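Local coordinates for molybdopterin-guanine dinucleotide biosynthesis protein A (MobA) (Archaeoglobus fulgidus, PDB 3NGW) that probably acts as a GTP-binding nucleotidyltransferase that attaches a guanine nucleotide to the molybdenum cofactor during its biosynthesis, at residues F43-D47 / E48-E52; H77-L80 / R81-S85; H103-K106 / E107-A111; A134-E137 / L138-I142. All blocks are in the same frame, centred on the assembly; numbering follows the deposited sequence.

Contact 1: residues F43-D47 / E48-E52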
loop_
_atom_site.group_PDB
_atom_site.type_symbol
_atom_site.label_atom_id
_atom_site.label_comp_id
_atom_site.label_asym_id
_atom_site.label_seq_id
_atom_site.Cartn_x
_atom_site.Cartn_y
_atom_site.Cartn_z
ATOM N N PHE A 43 5.333 5.163 -6.699
ATOM C CA PHE A 43 4.753 3.854 -6.910
ATOM C C PHE A 43 5.901 2.866 -6.823
ATOM O O PHE A 43 6.835 2.909 -7.626
ATOM C CB PHE A 43 4.076 3.818 -8.272
ATOM C CG PHE A 43 2.896 4.738 -8.369
ATOM C CD1 PHE A 43 1.618 4.295 -8.032
ATOM C CD2 PHE A 43 3.071 6.069 -8.731
ATOM C CE1 PHE A 43 0.522 5.178 -8.054
ATOM C CE2 PHE A 43 1.996 6.958 -8.756
ATOM C CZ PHE A 43 0.717 6.514 -8.415
ATOM N N VAL A 44 5.833 1.993 -5.821
ATOM C CA VAL A 44 6.879 1.012 -5.578
ATOM C C VAL A 44 6.669 -0.298 -6.326
ATOM O O VAL A 44 5.759 -1.069 -6.022
ATOM C CB VAL A 44 7.000 0.711 -4.076
ATOM C CG1 VAL A 44 8.236 -0.153 -3.818
ATOM C CG2 VAL A 44 7.074 2.017 -3.301
ATOM N N CYS A 45 7.534 -0.534 -7.305
ATOM C CA CYS A 45 7.482 -1.730 -8.138
ATOM C C CYS A 45 8.291 -2.862 -7.531
ATOM O O CYS A 45 9.138 -2.634 -6.666
ATOM C CB CYS A 45 8.026 -1.409 -9.529
ATOM S SG CYS A 45 7.237 0.024 -10.285
ATOM N N ARG A 46 8.045 -4.083 -7.996
ATOM C CA ARG A 46 8.767 -5.247 -7.483
ATOM C C ARG A 46 10.231 -5.263 -7.903
ATOM O O ARG A 46 11.065 -5.851 -7.217
ATOM C CB ARG A 46 8.084 -6.532 -7.939
ATOM C CG ARG A 46 7.902 -6.617 -9.420
ATOM C CD ARG A 46 7.307 -7.935 -9.815
ATOM N NE ARG A 46 6.948 -7.890 -11.221
ATOM C CZ ARG A 46 5.752 -7.541 -11.680
ATOM N NH1 ARG A 46 4.776 -7.218 -10.838
ATOM N NH2 ARG A 46 5.547 -7.483 -12.989
ATOM N N ASP A 47 10.538 -4.622 -9.026
ATOM C CA ASP A 47 11.913 -4.542 -9.520
ATOM C C ASP A 47 12.006 -3.445 -10.564
ATOM O O ASP A 47 10.990 -2.947 -11.042
ATOM C CB ASP A 47 12.360 -5.879 -10.118
ATOM C CG ASP A 47 11.465 -6.343 -11.242
ATOM O OD1 ASP A 47 11.528 -7.536 -11.593
ATOM O OD2 ASP A 47 10.706 -5.519 -11.779
ATOM N N GLU A 48 13.231 -3.066 -10.907
ATOM C CA GLU A 48 13.479 -2.004 -11.874
ATOM C C GLU A 48 12.857 -2.307 -13.232
ATOM O O GLU A 48 12.478 -1.402 -13.975
ATOM C CB GLU A 48 14.988 -1.784 -12.002
ATOM C CG GLU A 48 15.397 -0.724 -13.004
ATOM C CD GLU A 48 16.862 -0.323 -12.865
ATOM O OE1 GLU A 48 17.725 -1.215 -12.715
ATOM O OE2 GLU A 48 17.155 0.891 -12.916
ATOM N N LYS A 49 12.747 -3.589 -13.547
ATOM C CA LYS A 49 12.162 -4.025 -14.804
ATOM C C LYS A 49 10.717 -3.516 -14.898
ATOM O O LYS A 49 10.316 -2.930 -15.902
ATOM C CB LYS A 49 12.215 -5.551 -14.867
ATOM C CG LYS A 49 11.719 -6.174 -16.156
ATOM C CD LYS A 49 12.191 -7.628 -16.286
ATOM C CE LYS A 49 11.689 -8.511 -15.146
ATOM N NZ LYS A 49 12.060 -9.937 -15.366
ATOM N N GLN A 50 9.943 -3.734 -13.840
ATOM C CA GLN A 50 8.563 -3.280 -13.805
ATOM C C GLN A 50 8.506 -1.748 -13.842
ATOM O O GLN A 50 7.668 -1.163 -14.523
ATOM C CB GLN A 50 7.856 -3.805 -12.545
ATOM C CG GLN A 50 6.452 -3.236 -12.370
ATOM C CD GLN A 50 5.700 -3.849 -11.225
ATOM O OE1 GLN A 50 6.254 -4.064 -10.150
ATOM N NE2 GLN A 50 4.419 -4.123 -11.441
ATOM N N ALA A 51 9.403 -1.101 -13.105
ATOM C CA ALA A 51 9.451 0.357 -13.074
ATOM C C ALA A 51 9.680 0.880 -14.481
ATOM O O ALA A 51 9.082 1.874 -14.885
ATOM C CB ALA A 51 10.572 0.832 -12.150
ATOM N N GLU A 52 10.551 0.218 -15.234
ATOM C CA GLU A 52 10.813 0.658 -16.599
ATOM C C GLU A 52 9.582 0.482 -17.483
ATOM O O GLU A 52 9.256 1.367 -18.272
ATOM C CB GLU A 52 11.994 -0.103 -17.208
ATOM C CG GLU A 52 13.366 0.410 -16.810
ATOM C CD GLU A 52 14.480 -0.332 -17.533
ATOM O OE1 GLU A 52 14.470 -0.333 -18.786
ATOM O OE2 GLU A 52 15.363 -0.913 -16.859
#
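Gln50 OE1 accepts the backbone N-H of Arg46 at 2.8 Å from Arg46 N, almost straight at 166° and nearly along the C=O axis. The same oxygen also touches Arg46 CG at 3.1 Å. Beyond it, the Gln50 amide lies under one face of the Arg46 guanidinium near its rim, Gln50 CD 3.5 Å from Arg46 NH1, with the two planes 37° apart. Asp47 is the N-cap of the helix: its OD2 takes the N-H of Gln50 at 2.8 Å from Gln50 N, reached by a chi1 of 58° that swings the carboxylate back over the first turn. Cys45 SG packs against Ala51 CB at 3.9 Å. With an alanine in place of Gln50, the Arg46 N-H would probably lose its acceptor and the guanidinium the flat group beneath it. The arginine is also held by a salt bridge to Glu17 and a bond to Gly8 O, in the glycine-rich region after strand 2-6. Strand 40-44 thus turns tightly into helix 48-55 within a beta-alpha-beta unit, where Cys45 and Ala51 pack on Phe62 of strand 62-63.

Contact 2: residues H77-L80 / R81-S85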
loop_
_atom_site.group_PDB
_atom_site.type_symbol
_atom_site.label_atom_id
_atom_site.label_comp_id
_atom_site.label_asym_id
_atom_site.label_seq_id
_atom_site.Cartn_x
_atom_site.Cartn_y
_atom_site.Cartn_z
ATOM N N HIS A 77 10.022 -0.632 2.825
ATOM C CA HIS A 77 11.392 -0.226 3.120
ATOM C C HIS A 77 11.916 0.698 2.028
ATOM O O HIS A 77 12.518 1.729 2.315
ATOM C CB HIS A 77 12.293 -1.467 3.228
ATOM C CG HIS A 77 13.754 -1.153 3.341
ATOM N ND1 HIS A 77 14.613 -1.205 2.264
ATOM C CD2 HIS A 77 14.504 -0.765 4.403
ATOM C CE1 HIS A 77 15.829 -0.863 2.656
ATOM N NE2 HIS A 77 15.789 -0.590 3.949
ATOM N N ALA A 78 11.677 0.315 0.779
ATOM C CA ALA A 78 12.119 1.105 -0.360
ATOM C C ALA A 78 11.555 2.520 -0.285
ATOM O O ALA A 78 12.272 3.498 -0.516
ATOM C CB ALA A 78 11.681 0.435 -1.664
ATOM N N ALA A 79 10.269 2.635 0.024
ATOM C CA ALA A 79 9.643 3.952 0.122
ATOM C C ALA A 79 10.255 4.762 1.267
ATOM O O ALA A 79 10.510 5.950 1.118
ATOM C CB ALA A 79 8.127 3.807 0.323
ATOM N N LEU A 80 10.489 4.128 2.411
ATOM C CA LEU A 80 11.080 4.849 3.525
ATOM C C LEU A 80 12.474 5.360 3.180
ATOM O O LEU A 80 12.839 6.479 3.554
ATOM C CB LEU A 80 11.137 3.968 4.772
ATOM C CG LEU A 80 9.750 3.578 5.293
ATOM C CD1 LEU A 80 9.905 2.697 6.505
ATOM C CD2 LEU A 80 8.936 4.820 5.636
ATOM N N ARG A 81 13.253 4.554 2.458
ATOM C CA ARG A 81 14.607 4.956 2.069
ATOM C C ARG A 81 14.578 6.021 0.970
ATOM O O ARG A 81 15.544 6.756 0.782
ATOM C CB ARG A 81 15.415 3.745 1.580
ATOM C CG ARG A 81 15.660 2.672 2.626
ATOM C CD ARG A 81 16.394 3.208 3.844
ATOM N NE ARG A 81 16.729 2.140 4.791
ATOM C CZ ARG A 81 17.083 2.340 6.058
ATOM N NH1 ARG A 81 17.151 3.570 6.554
ATOM N NH2 ARG A 81 17.376 1.309 6.837
ATOM N N HIS A 82 13.467 6.102 0.250
ATOM C CA HIS A 82 13.321 7.074 -0.826
ATOM C C HIS A 82 12.986 8.484 -0.355
ATOM O O HIS A 82 13.654 9.440 -0.741
ATOM C CB HIS A 82 12.245 6.620 -1.808
ATOM C CG HIS A 82 12.004 7.592 -2.915
ATOM N ND1 HIS A 82 12.943 7.851 -3.895
ATOM C CD2 HIS A 82 10.962 8.416 -3.169
ATOM C CE1 HIS A 82 12.487 8.792 -4.698
ATOM N NE2 HIS A 82 11.285 9.153 -4.280
ATOM N N PHE A 83 11.944 8.622 0.461
ATOM C CA PHE A 83 11.565 9.942 0.930
ATOM C C PHE A 83 11.088 10.050 2.375
ATOM O O PHE A 83 10.471 11.045 2.753
ATOM C CB PHE A 83 10.530 10.572 -0.024
ATOM C CG PHE A 83 9.233 9.801 -0.158
ATOM C CD1 PHE A 83 8.975 8.672 0.606
ATOM C CD2 PHE A 83 8.258 10.230 -1.061
ATOM C CE1 PHE A 83 7.765 7.985 0.474
ATOM C CE2 PHE A 83 7.044 9.549 -1.199
ATOM C CZ PHE A 83 6.802 8.425 -0.433
ATOM N N GLY A 84 11.385 9.041 3.186
ATOM C CA GLY A 84 11.000 9.076 4.587
ATOM C C GLY A 84 9.619 8.557 4.951
ATOM O O GLY A 84 9.106 7.631 4.321
ATOM N N SER A 85 9.026 9.162 5.980
ATOM C CA SER A 85 7.705 8.779 6.467
ATOM C C SER A 85 6.662 8.938 5.378
ATOM O O SER A 85 6.747 9.839 4.539
ATOM C CB SER A 85 7.310 9.623 7.688
ATOM O OG SER A 85 6.956 10.953 7.327
#
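The C-terminal end of helix 72-83, part of the alpha/beta core of the GT-A-type domain, carries a CH-pi contact between His77 and Arg81, one turn on, and leads into a turn-out at Gly84. Arg81 lays its CG over one face of the His77 ring, 3.7 Å from the centroid. A bend at chi2 (-58°) then carries the chain past the rim of the ring, where Arg81 NE lies 3.0 Å from His77 NE2. The guanidinium stands almost perpendicular to the imidazole, 85° between planes, and presents its edge. His77 ND1 is bonded to Asp65 OD1, which fixes the rotation of the ring, while the far end of Arg81 forms salt bridges to Glu139 and Asp136. With an alanine at His77, the arginine shaft would probably lose the flat surface it rests on and Asp65 its imidazole partner. Toward the C-terminus the bonding becomes less regular: His82 N has only weak bonds, divided between Ala78 O and Ala79 O, whereas Phe83 N still bonds straight to Ala79 O at 3.1 Å. Gly84 leaves helical geometry with a positive phi, yet its N reaches Leu80 O at 3.0 Å, from above the carbonyl plane. The Gly84 carbonyl turns back on the preceding turn, with O 3.5 Å from Leu80 CA in an almost linear CA-H...O contact.

Contact 3: residues H103-K106 / E107-A111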
loop_
_atom_site.group_PDB
_atom_site.type_symbol
_atom_site.label_atom_id
_atom_site.label_comp_id
_atom_site.label_asym_id
_atom_site.label_seq_id
_atom_site.Cartn_x
_atom_site.Cartn_y
_atom_site.Cartn_z
ATOM N N HIS A 103 -6.017 11.030 7.301
ATOM C CA HIS A 103 -6.149 10.857 8.741
ATOM C C HIS A 103 -4.997 10.016 9.298
ATOM O O HIS A 103 -4.331 10.421 10.251
ATOM C CB HIS A 103 -7.486 10.194 9.069
ATOM C CG HIS A 103 -7.739 10.039 10.536
ATOM N ND1 HIS A 103 -7.842 11.114 11.395
ATOM C CD2 HIS A 103 -7.900 8.933 11.300
ATOM C CE1 HIS A 103 -8.052 10.677 12.622
ATOM N NE2 HIS A 103 -8.092 9.355 12.593
ATOM N N LEU A 104 -4.759 8.851 8.695
ATOM C CA LEU A 104 -3.691 7.962 9.141
ATOM C C LEU A 104 -2.334 8.657 9.218
ATOM O O LEU A 104 -1.603 8.485 10.195
ATOM C CB LEU A 104 -3.600 6.738 8.219
ATOM C CG LEU A 104 -4.774 5.755 8.312
ATOM C CD1 LEU A 104 -4.585 4.598 7.341
ATOM C CD2 LEU A 104 -4.878 5.235 9.751
ATOM N N TYR A 105 -2.004 9.443 8.195
ATOM C CA TYR A 105 -0.730 10.158 8.144
ATOM C C TYR A 105 -0.605 11.171 9.269
ATOM O O TYR A 105 0.386 11.191 10.006
ATOM C CB TYR A 105 -0.578 10.893 6.817
ATOM C CG TYR A 105 0.822 11.389 6.574
ATOM C CD1 TYR A 105 1.851 10.497 6.295
ATOM C CD2 TYR A 105 1.125 12.750 6.629
ATOM C CE1 TYR A 105 3.149 10.942 6.075
ATOM C CE2 TYR A 105 2.427 13.213 6.411
ATOM C CZ TYR A 105 3.436 12.300 6.133
ATOM O OH TYR A 105 4.730 12.725 5.914
ATOM N N LYS A 106 -1.616 12.021 9.390
ATOM C CA LYS A 106 -1.636 13.056 10.417
ATOM C C LYS A 106 -1.521 12.417 11.796
ATOM O O LYS A 106 -0.656 12.785 12.589
ATOM C CB LYS A 106 -2.938 13.860 10.315
ATOM C CG LYS A 106 -2.978 15.096 11.191
ATOM C CD LYS A 106 -4.360 15.743 11.169
ATOM C CE LYS A 106 -5.399 14.863 11.873
ATOM N NZ LYS A 106 -6.745 15.512 11.945
ATOM N N GLU A 107 -2.395 11.452 12.073
ATOM C CA GLU A 107 -2.389 10.768 13.356
ATOM C C GLU A 107 -1.077 10.041 13.580
ATOM O O GLU A 107 -0.562 9.999 14.697
ATOM C CB GLU A 107 -3.544 9.770 13.442
ATOM C CG GLU A 107 -4.888 10.405 13.761
ATOM C CD GLU A 107 -4.876 11.148 15.089
ATOM O OE1 GLU A 107 -4.632 10.509 16.133
ATOM O OE2 GLU A 107 -5.108 12.375 15.081
ATOM N N GLY A 108 -0.538 9.470 12.512
ATOM C CA GLY A 108 0.712 8.751 12.625
ATOM C C GLY A 108 1.844 9.681 13.002
ATOM O O GLY A 108 2.610 9.390 13.922
ATOM N N GLU A 109 1.949 10.798 12.286
ATOM C CA GLU A 109 3.000 11.784 12.531
ATOM C C GLU A 109 2.940 12.354 13.944
ATOM O O GLU A 109 3.950 12.399 14.641
ATOM C CB GLU A 109 2.909 12.936 11.521
ATOM C CG GLU A 109 3.338 12.588 10.102
ATOM C CD GLU A 109 4.840 12.742 9.860
ATOM O OE1 GLU A 109 5.326 13.892 9.767
ATOM O OE2 GLU A 109 5.545 11.714 9.760
ATOM N N LYS A 110 1.761 12.789 14.375
ATOM C CA LYS A 110 1.642 13.354 15.709
ATOM C C LYS A 110 1.923 12.314 16.788
ATOM O O LYS A 110 2.617 12.598 17.760
ATOM C CB LYS A 110 0.251 13.966 15.918
ATOM C CG LYS A 110 -0.879 12.962 15.889
ATOM C CD LYS A 110 -2.192 13.567 16.382
ATOM C CE LYS A 110 -2.736 14.620 15.433
ATOM N NZ LYS A 110 -4.086 15.092 15.855
ATOM N N ALA A 111 1.402 11.105 16.603
ATOM C CA ALA A 111 1.577 10.025 17.577
ATOM C C ALA A 111 3.028 9.715 17.940
ATOM O O ALA A 111 3.304 9.206 19.028
ATOM C CB ALA A 111 0.898 8.759 17.071
#
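His103 and Tyr105 each receive the side chain four residues further along helix 98-111, an amphipathic helix of the alpha/beta domain whose Leu104 packs on strand 115-119. The backbone supplies the regular i to i+4 bonds, among them Gly108 N to Leu104 O at 2.7 Å and Lys110 N to Lys106 O at 3.0 Å. Two CH-pi contacts form the second group. Glu107 CG sits over one face of the His103 ring, 3.7 Å from its centroid, with the carboxylate plane tilted 20° from the imidazole; the ring itself is held by a hydrogen bond between His103 NE2 and Tyr161 OH. Glu109 does the same to Tyr105, its CG 4.0 Å from the phenol centroid. Here ring and carboxylate run side by side in the same direction and stack with only 6° between their planes, an alignment probably helped by the hydrogen bonds of Glu109 OE2 with Tyr129 OH and Ser85 OG. Charge pairing is the third kind. Glu107, bent at chi2, brings its carboxylate to Lys110, while Lys106 runs alongside with its NZ 4.7 Å from the carboxylate atom OE2, beyond a salt bridge. The two ammonium groups are likely to share the field of the one acid. The salt bridge itself joins Lys110 NZ to Glu107 OE2 at 3.0 Å, on the syn side of the oxygen and 28° out of the carboxylate plane.

Contact 4: residues A134-E137 / L138-I142. With CA (calcium ion), chain B.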
loop_
_atom_site.group_PDB
_atom_site.type_symbol
_atom_site.label_atom_id
_atom_site.label_comp_id
_atom_site.label_asym_id
_atom_site.label_seq_id
_atom_site.Cartn_x
_atom_site.Cartn_y
_atom_site.Cartn_z
ATOM N N ALA A 134 11.227 3.247 11.364
ATOM C CA ALA A 134 10.842 1.848 11.236
ATOM C C ALA A 134 11.628 1.120 10.143
ATOM O O ALA A 134 11.593 -0.102 10.064
ATOM C CB ALA A 134 9.357 1.764 10.934
ATOM N N ALA A 135 12.341 1.870 9.309
ATOM C CA ALA A 135 13.100 1.286 8.204
ATOM C C ALA A 135 14.186 0.260 8.549
ATOM O O ALA A 135 14.355 -0.719 7.822
ATOM C CB ALA A 135 13.704 2.394 7.350
ATOM N N ASP A 136 14.925 0.474 9.631
ATOM C CA ASP A 136 15.982 -0.458 9.996
ATOM C C ASP A 136 15.470 -1.850 10.307
ATOM O O ASP A 136 16.023 -2.836 9.832
ATOM C CB ASP A 136 16.777 0.057 11.198
ATOM C CG ASP A 136 17.580 1.295 10.878
ATOM O OD1 ASP A 136 18.166 1.355 9.776
ATOM O OD2 ASP A 136 17.633 2.209 11.733
ATOM N N GLU A 137 14.423 -1.929 11.117
ATOM C CA GLU A 137 13.861 -3.220 11.479
ATOM C C GLU A 137 13.292 -3.932 10.246
ATOM O O GLU A 137 13.374 -5.160 10.134
ATOM C CB GLU A 137 12.781 -3.047 12.549
ATOM C CG GLU A 137 12.844 -4.105 13.635
ATOM C CD GLU A 137 14.250 -4.283 14.194
ATOM O OE1 GLU A 137 14.829 -3.292 14.703
ATOM O OE2 GLU A 137 14.774 -5.417 14.114
ATOM N N LEU A 138 12.728 -3.162 9.320
ATOM C CA LEU A 138 12.175 -3.731 8.095
ATOM C C LEU A 138 13.300 -4.246 7.212
ATOM O O LEU A 138 13.182 -5.303 6.598
ATOM C CB LEU A 138 11.357 -2.684 7.325
ATOM C CG LEU A 138 10.057 -2.204 7.980
ATOM C CD1 LEU A 138 9.323 -1.244 7.045
ATOM C CD2 LEU A 138 9.172 -3.403 8.285
ATOM N N GLU A 139 14.395 -3.499 7.155
ATOM C CA GLU A 139 15.530 -3.894 6.334
ATOM C C GLU A 139 16.221 -5.130 6.889
ATOM O O GLU A 139 16.681 -5.975 6.126
ATOM C CB GLU A 139 16.531 -2.755 6.232
ATOM C CG GLU A 139 17.763 -3.115 5.448
ATOM C CD GLU A 139 18.631 -1.912 5.203
ATOM O OE1 GLU A 139 18.786 -1.091 6.132
ATOM O OE2 GLU A 139 19.171 -1.784 4.084
ATOM N N ARG A 140 16.301 -5.231 8.212
ATOM C CA ARG A 140 16.930 -6.393 8.824
ATOM C C ARG A 140 16.125 -7.625 8.432
ATOM O O ARG A 140 16.690 -8.668 8.097
ATOM C CB ARG A 140 16.971 -6.263 10.348
ATOM C CG ARG A 140 17.926 -5.197 10.839
ATOM C CD ARG A 140 18.143 -5.282 12.342
ATOM N NE ARG A 140 18.861 -4.104 12.830
ATOM C CZ ARG A 140 18.277 -2.967 13.199
ATOM N NH1 ARG A 140 16.956 -2.850 13.152
ATOM N NH2 ARG A 140 19.014 -1.935 13.592
ATOM N N ALA A 141 14.802 -7.487 8.447
ATOM C CA ALA A 141 13.912 -8.589 8.088
ATOM C C ALA A 141 14.141 -9.044 6.648
ATOM O O ALA A 141 14.138 -10.242 6.353
ATOM C CB ALA A 141 12.461 -8.164 8.279
ATOM N N ILE A 142 14.336 -8.071 5.763
ATOM C CA ILE A 142 14.580 -8.326 4.343
ATOM C C ILE A 142 15.907 -9.068 4.154
ATOM O O ILE A 142 15.992 -10.030 3.388
ATOM C CB ILE A 142 14.643 -6.995 3.537
ATOM C CG1 ILE A 142 13.311 -6.243 3.660
ATOM C CG2 ILE A 142 14.977 -7.274 2.073
ATOM C CD1 ILE A 142 13.319 -4.843 3.013
HETATM CA CA CA B . 19.755 3.666 10.602
HETATM O O HOH W 1 17.433 4.532 9.157
HETATM O O HOH W 2 21.499 1.592 9.993
HETATM O O HOH W 3 19.762 3.577 8.014
#
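Glu137 and Arg140, a turn apart on helix 135-143, are joined by a short salt bridge, 2.7 Å from Glu137 OE1 to Arg140 NH1. The two flat groups are tilted by only 20° but meet through this one pair of atoms, since OE2 of Glu137 stays 3.5 Å from the same NH1. Glu137 gets there with chi1 at -138°, away from a staggered position, and a bend at chi2 that turns the acid toward Arg140. Arg140 runs extended across Asp136, with NH1 3.5 Å from Asp136 CB.

The close-packed side is mainly aliphatic. Leu138 CG makes a tight contact with the backbone, 3.3 Å from Ala134 O, and the side chain continues onto Ile76 of helix 72-83 and Pro152 of helix 150-154; Ala135 faces Arg81, and Ala141 also reaches Pro152. The first backbone bond, Leu138 N to Ala134 O, is long and weak where the helix begins, while Glu139 N to Ala135 O is sound at 2.9 Å.

The other side is wet. Asp136 turns its carboxylate outward to a calcium ion, bound by OD2 at 2.8 Å and by three waters, of which water 3 is nearest at 2.6 Å; Asp136 OD1 lies 2.9 Å from the calcium. Each of these waters also donates to OD1, two of them weakly. OD1 further pairs with Arg81, as does Glu139. The long distances, and waters making up most of the ligands seen, are consistent with a weakly held ion, while the cation and Arg81 together would probably offset the mutual repulsion of the Asp136 and Glu139 carboxylates.

Helix 72-83 and the turn that follows it tie the set together: contact 2 touches all three others. Toward contact 4, whose centre is 11 Å away, Arg81 NH2 bridges Glu139 OE1 at 2.9 Å and Asp136 OD1 at 3.0 Å, which brings its side chain to about 5 Å from the calcium ion. Toward contact 1 the meeting is apolar, Val44 CG1 against Ala78 CB at 4.1 Å, strand on helix. Toward contact 3 it is polar, with Ser85 OG 2.9 Å from Glu109 OE2. Contacts 1 and 3 lie on opposite sides of the chain's centre, their centres about 28 Å apart. Contact 1, through Arg46 and Gln50, borders the glycine-rich loop that probably serves nucleotide binding in this family.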